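Local coordinates for protein putative thiosulfate sulfurtransferase YOR285W (Saccharomyces cerevisiae, PDB 3D1P) that transfers sulfur from thiosulfate to glutathione in mitochondria, making S-sulfanylglutathione, a central intermediate of hydrogen sulfide metabolism, at residues Q108-A111 against S112-Y116; G124-N127 against D128-S131. All blocks are in the same frame, centred on the assembly; numbering follows the deposited sequence. Where two conformers were deposited one is given.

Contact 1. Residues Q108-A111 against S112-Y116; sequences QKVA and SSHGY
Gln-108 meets Ser-112 one turn further along the last stretch of helix 102-112, and its carbonyl O takes the helical bond from Ser-112 N at 2.9 Å. Gln-108 CG lies opposite the backbone N (chi1 -176°), and the chain then bends at chi2, which brings OE1 to 3.6 Å from Ser-112 CB; the same OE1 is hydrogen-bonded to Thr-119 OG1 on the neighbouring strand. Ser-112 turns its hydroxyl back toward the preceding turn, OG lying 3.1 Å from Gln-108 O.

At Lys-109 the contribution is the backbone: its carbonyl O accepts from Ser-113 N at 3.1 Å. The side chains of Val-110 and His-114 cross at a slant as modelled, though the imidazole sits too close to Val-110 O for the details of this pairing to be trusted.

Ala-111 lies in the final turn of the helix, where its carbonyl O receives two N-H groups from opposite faces of its plane, His-114 N and, at 3.1 Å, Tyr-116 N. The chain turns between these donors through Gly-115, whose positive phi (98°) would jam a CB against the preceding carbonyl. Beside the turn, Ala-111 CB rests 3.8 Å from Tyr-116 CD2, and Ala-111 O sits at the edge of the tyrosine ring, in its plane. The far end of that ring is held by Pro-88 O, which accepts from Tyr-116 OH. With an alanine here, Pro-88 O would probably lose its hydroxyl partner and a gap would open beside Ala-111 CB.

Chemically, this is a helix end satisfied mainly by its own backbone: the Ala-111 carbonyl, late in the helix, is gripped by two N-H groups, and the Ala-111 methyl packs against the tyrosine ring beside the turn.

Contact 2. Residues G124-N127 against D128-S131; sequences GSMN and DWVS
Met-126, a selenomethionine, and Trp-129 lie side by side and point the same way from helix 125-131. The Met-126 chain is bent at both chi2 and chi3, a curl that carries its terminal CE back to 3.6 Å from Trp-129 CD1. SE lies 4.6 Å from the centroid of the five-membered indole ring and 37° off its normal, an oblique Met-aromatic contact. CE also approaches Val-130 CG2 more loosely, and Met-126 O accepts the helical bond from Val-130 N. Beyond the indole stand Phe-27, Met-30 and Val-34 of helix 27-36.

Asp-128 presses its CB against Gly-124, 3.2 Å from Gly-124 O. A CB on Gly-124 would fall 2.5 Å from that same Asp-128 CB, so the tight approach depends on the glycine having no side chain. Gly-124 O is hydrogen-bonded by Asp-128 N, which stands well above the carbonyl plane. Because CG of Asp-128 is turned opposite its own N (chi1 179°), the carboxylate swings off the turn, and OD2 hydrogen-bonds Tyr-122 OH.

Asn-127 acts chiefly through its backbone carbonyl. Its O is held by both donors of Ser-131, N at 2.9 Å and OG at 2.8 Å, arriving from opposite faces of the carbonyl plane; the serine hydroxyl thus folds back on the helix it belongs to.

Backbone hydrogen bonds join Met-126 to Cys-98 and Asn-127 to Ala-99, while Ser-125 OG bonds Cys-98 N as well as Tyr-122 O. The arrangement is that of a rhodanese domain: the start of the helix after strand 119-121 is hydrogen-bonded to the loop carrying Cys-98, the residue that forms the persulfide intermediate, consistent with its helping to hold that loop in place.

Overall arrangement
Contacts 1 and 2 follow one another along the chain, joined by strand 119-121 of the parallel sheet. They lie on opposite sides of the chain's centre, with their own centres 23 Å apart and nearest atoms about 10 Å apart, so they do not touch. Cys-98, just after strand 93-97, relates to each differently. The side chain of Ser-125 in contact 2 comes within about 4 Å of the Cys-98 side chain, whereas Gln-108 in contact 1 stays about 10 Å from it. Contact 2 therefore borders the active site directly, while contact 1 finishes the helix that follows the catalytic loop and turns the chain back into the sheet.

Contact 1. Residues Q108-A111 against S112-Y116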
loop_
_atom_site.group_PDB
_atom_site.type_symbol
_atom_site.label_atom_id
_atom_site.label_comp_id
_atom_site.label_asym_id
_atom_site.label_seq_id
_atom_site.Cartn_x
_atom_site.Cartn_y
_atom_site.Cartn_z
ATOM N N GLN A 108 3.430 -5.940 -4.455
ATOM C CA GLN A 108 4.262 -6.472 -3.377
ATOM C C GLN A 108 5.408 -7.284 -3.962
ATOM O O GLN A 108 6.540 -7.207 -3.471
ATOM C CB GLN A 108 3.424 -7.314 -2.406
ATOM C CG GLN A 108 4.191 -7.829 -1.210
ATOM C CD GLN A 108 5.026 -9.118 -1.420
ATOM O OE1 GLN A 108 6.029 -9.349 -0.677
ATOM N NE2 GLN A 108 4.680 -9.919 -2.375
ATOM N N LYS A 109 5.139 -8.057 -4.994
ATOM C CA LYS A 109 6.183 -8.870 -5.619
ATOM C C LYS A 109 7.239 -8.003 -6.267
ATOM O O LYS A 109 8.440 -8.323 -6.215
ATOM C CB LYS A 109 5.578 -9.820 -6.633
ATOM C CG LYS A 109 4.870 -10.997 -5.984
ATOM C CD LYS A 109 4.079 -11.878 -6.934
ATOM C CE LYS A 109 3.570 -13.131 -6.220
ATOM N NZ LYS A 109 2.493 -13.911 -6.908
ATOM N N VAL A 110 6.826 -6.905 -6.920
ATOM C CA VAL A 110 7.807 -5.988 -7.494
ATOM C C VAL A 110 8.698 -5.430 -6.388
ATOM O O VAL A 110 9.919 -5.431 -6.492
ATOM C CB VAL A 110 7.129 -4.848 -8.285
ATOM C CG1 VAL A 110 8.192 -3.875 -8.811
ATOM C CG2 VAL A 110 6.278 -5.396 -9.424
ATOM N N ALA A 111 8.086 -4.933 -5.320
ATOM C CA ALA A 111 8.883 -4.323 -4.263
ATOM C C ALA A 111 9.842 -5.326 -3.607
ATOM O O ALA A 111 11.018 -5.039 -3.397
ATOM C CB ALA A 111 7.942 -3.691 -3.202
ATOM N N SER A 112 9.325 -6.504 -3.292
ATOM C CA SER A 112 10.124 -7.488 -2.576
ATOM C C SER A 112 11.297 -7.982 -3.427
ATOM O O SER A 112 12.309 -8.367 -2.871
ATOM C CB SER A 112 9.258 -8.653 -2.071
ATOM O OG SER A 112 8.716 -9.393 -3.154
ATOM N N SER A 113 11.164 -7.934 -4.756
ATOM C CA SER A 113 12.197 -8.287 -5.730
ATOM C C SER A 113 13.165 -7.145 -6.027
ATOM O O SER A 113 14.119 -7.340 -6.782
ATOM C CB SER A 113 11.531 -8.670 -7.065
ATOM O OG SER A 113 10.817 -9.886 -6.962
ATOM N N HIS A 114 12.881 -5.950 -5.523
ATOM C CA HIS A 114 13.671 -4.762 -5.785
ATOM C C HIS A 114 14.054 -4.023 -4.525
ATOM O O HIS A 114 14.043 -2.801 -4.458
ATOM C CB HIS A 114 12.984 -3.833 -6.811
ATOM C CG HIS A 114 12.801 -4.490 -8.129
ATOM N ND1 HIS A 114 13.622 -4.411 -9.231
ATOM C CD2 HIS A 114 11.790 -5.317 -8.463
ATOM C CE1 HIS A 114 13.096 -5.161 -10.193
ATOM N NE2 HIS A 114 11.987 -5.716 -9.748
ATOM N N GLY A 115 14.470 -4.784 -3.515
ATOM C CA GLY A 115 15.149 -4.193 -2.389
ATOM C C GLY A 115 14.345 -3.885 -1.154
ATOM O O GLY A 115 14.918 -3.364 -0.178
ATOM N N TYR A 116 13.052 -4.243 -1.141
ATOM C CA TYR A 116 12.245 -4.035 0.037
ATOM C C TYR A 116 12.131 -5.372 0.752
ATOM O O TYR A 116 11.398 -6.255 0.335
ATOM C CB TYR A 116 10.838 -3.531 -0.322
ATOM C CG TYR A 116 10.847 -2.110 -0.804
ATOM C CD1 TYR A 116 10.651 -1.078 0.091
ATOM C CD2 TYR A 116 11.058 -1.786 -2.155
ATOM C CE1 TYR A 116 10.644 0.263 -0.311
ATOM C CE2 TYR A 116 11.059 -0.467 -2.564
ATOM C CZ TYR A 116 10.849 0.555 -1.649
ATOM O OH TYR A 116 10.815 1.859 -2.108
#

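Contact 2. Residues G124-N127 against D128-S131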
loop_
_atom_site.group_PDB
_atom_site.type_symbol
_atom_site.label_atom_id
_atom_site.label_comp_id
_atom_site.label_asym_id
_atom_site.label_seq_id
_atom_site.Cartn_x
_atom_site.Cartn_y
_atom_site.Cartn_z
ATOM N N GLY A 124 -7.522 -8.272 1.815
ATOM C CA GLY A 124 -8.876 -7.844 1.616
ATOM C C GLY A 124 -8.993 -6.500 0.923
ATOM O O GLY A 124 -9.980 -6.215 0.240
ATOM N N SER A 125 -7.971 -5.662 1.110
ATOM C CA SER A 125 -7.810 -4.451 0.347
ATOM C C SER A 125 -8.960 -3.468 0.615
ATOM O O SER A 125 -9.658 -3.565 1.615
ATOM C CB SER A 125 -7.577 -4.784 -1.129
ATOM O OG SER A 125 -6.281 -5.375 -1.316
HETATM N N MSE A 126 -9.105 -2.452 -0.257
HETATM C CA MSE A 126 -10.096 -1.422 0.053
HETATM C C MSE A 126 -11.516 -1.940 0.001
HETATM O O MSE A 126 -12.399 -1.380 0.663
HETATM C CB MSE A 126 -9.888 -0.185 -0.825
HETATM C CG MSE A 126 -8.636 0.584 -0.490
HETATM SE SE MSE A 126 -8.593 1.301 1.311
HETATM C CE MSE A 126 -10.086 2.504 1.141
ATOM N N ASN A 127 -11.788 -3.031 -0.735
ATOM C CA ASN A 127 -13.121 -3.604 -0.685
ATOM C C ASN A 127 -13.413 -4.074 0.735
ATOM O O ASN A 127 -14.507 -3.862 1.260
ATOM C CB ASN A 127 -13.260 -4.784 -1.659
ATOM C CG ASN A 127 -13.300 -4.367 -3.100
ATOM O OD1 ASN A 127 -13.154 -3.201 -3.469
ATOM N ND2 ASN A 127 -13.462 -5.391 -3.975
ATOM N N ASP A 128 -12.438 -4.742 1.352
ATOM C CA ASP A 128 -12.577 -5.189 2.726
ATOM C C ASP A 128 -12.725 -4.006 3.681
ATOM O O ASP A 128 -13.582 -4.005 4.584
ATOM C CB ASP A 128 -11.384 -6.057 3.077
ATOM C CG ASP A 128 -11.393 -6.570 4.509
ATOM O OD1 ASP A 128 -11.741 -7.759 4.702
ATOM O OD2 ASP A 128 -11.022 -5.789 5.407
ATOM N N TRP A 129 -11.908 -2.983 3.483
ATOM C CA TRP A 129 -11.923 -1.824 4.359
ATOM C C TRP A 129 -13.317 -1.199 4.369
ATOM O O TRP A 129 -13.927 -0.975 5.430
ATOM C CB TRP A 129 -10.861 -0.827 3.898
ATOM C CG TRP A 129 -10.692 0.372 4.791
ATOM C CD1 TRP A 129 -11.091 1.641 4.522
ATOM C CD2 TRP A 129 -9.977 0.427 6.049
ATOM N NE1 TRP A 129 -10.686 2.492 5.529
ATOM C CE2 TRP A 129 -10.006 1.768 6.475
ATOM C CE3 TRP A 129 -9.302 -0.521 6.840
ATOM C CZ2 TRP A 129 -9.413 2.177 7.682
ATOM C CZ3 TRP A 129 -8.737 -0.127 8.028
ATOM C CH2 TRP A 129 -8.796 1.222 8.431
ATOM N N VAL A 130 -13.846 -0.918 3.177
ATOM C CA VAL A 130 -15.152 -0.289 3.068
ATOM C C VAL A 130 -16.256 -1.253 3.507
ATOM O O VAL A 130 -17.231 -0.838 4.158
ATOM C CB VAL A 130 -15.369 0.239 1.653
ATOM C CG1 VAL A 130 -16.815 0.698 1.409
ATOM C CG2 VAL A 130 -14.383 1.363 1.389
ATOM N N SER A 131 -16.165 -2.539 3.211
ATOM C CA SER A 131 -17.166 -3.498 3.646
ATOM C C SER A 131 -17.371 -3.464 5.152
ATOM O O SER A 131 -18.487 -3.663 5.633
ATOM C CB SER A 131 -16.767 -4.932 3.249
ATOM O OG SER A 131 -16.918 -5.152 1.856
#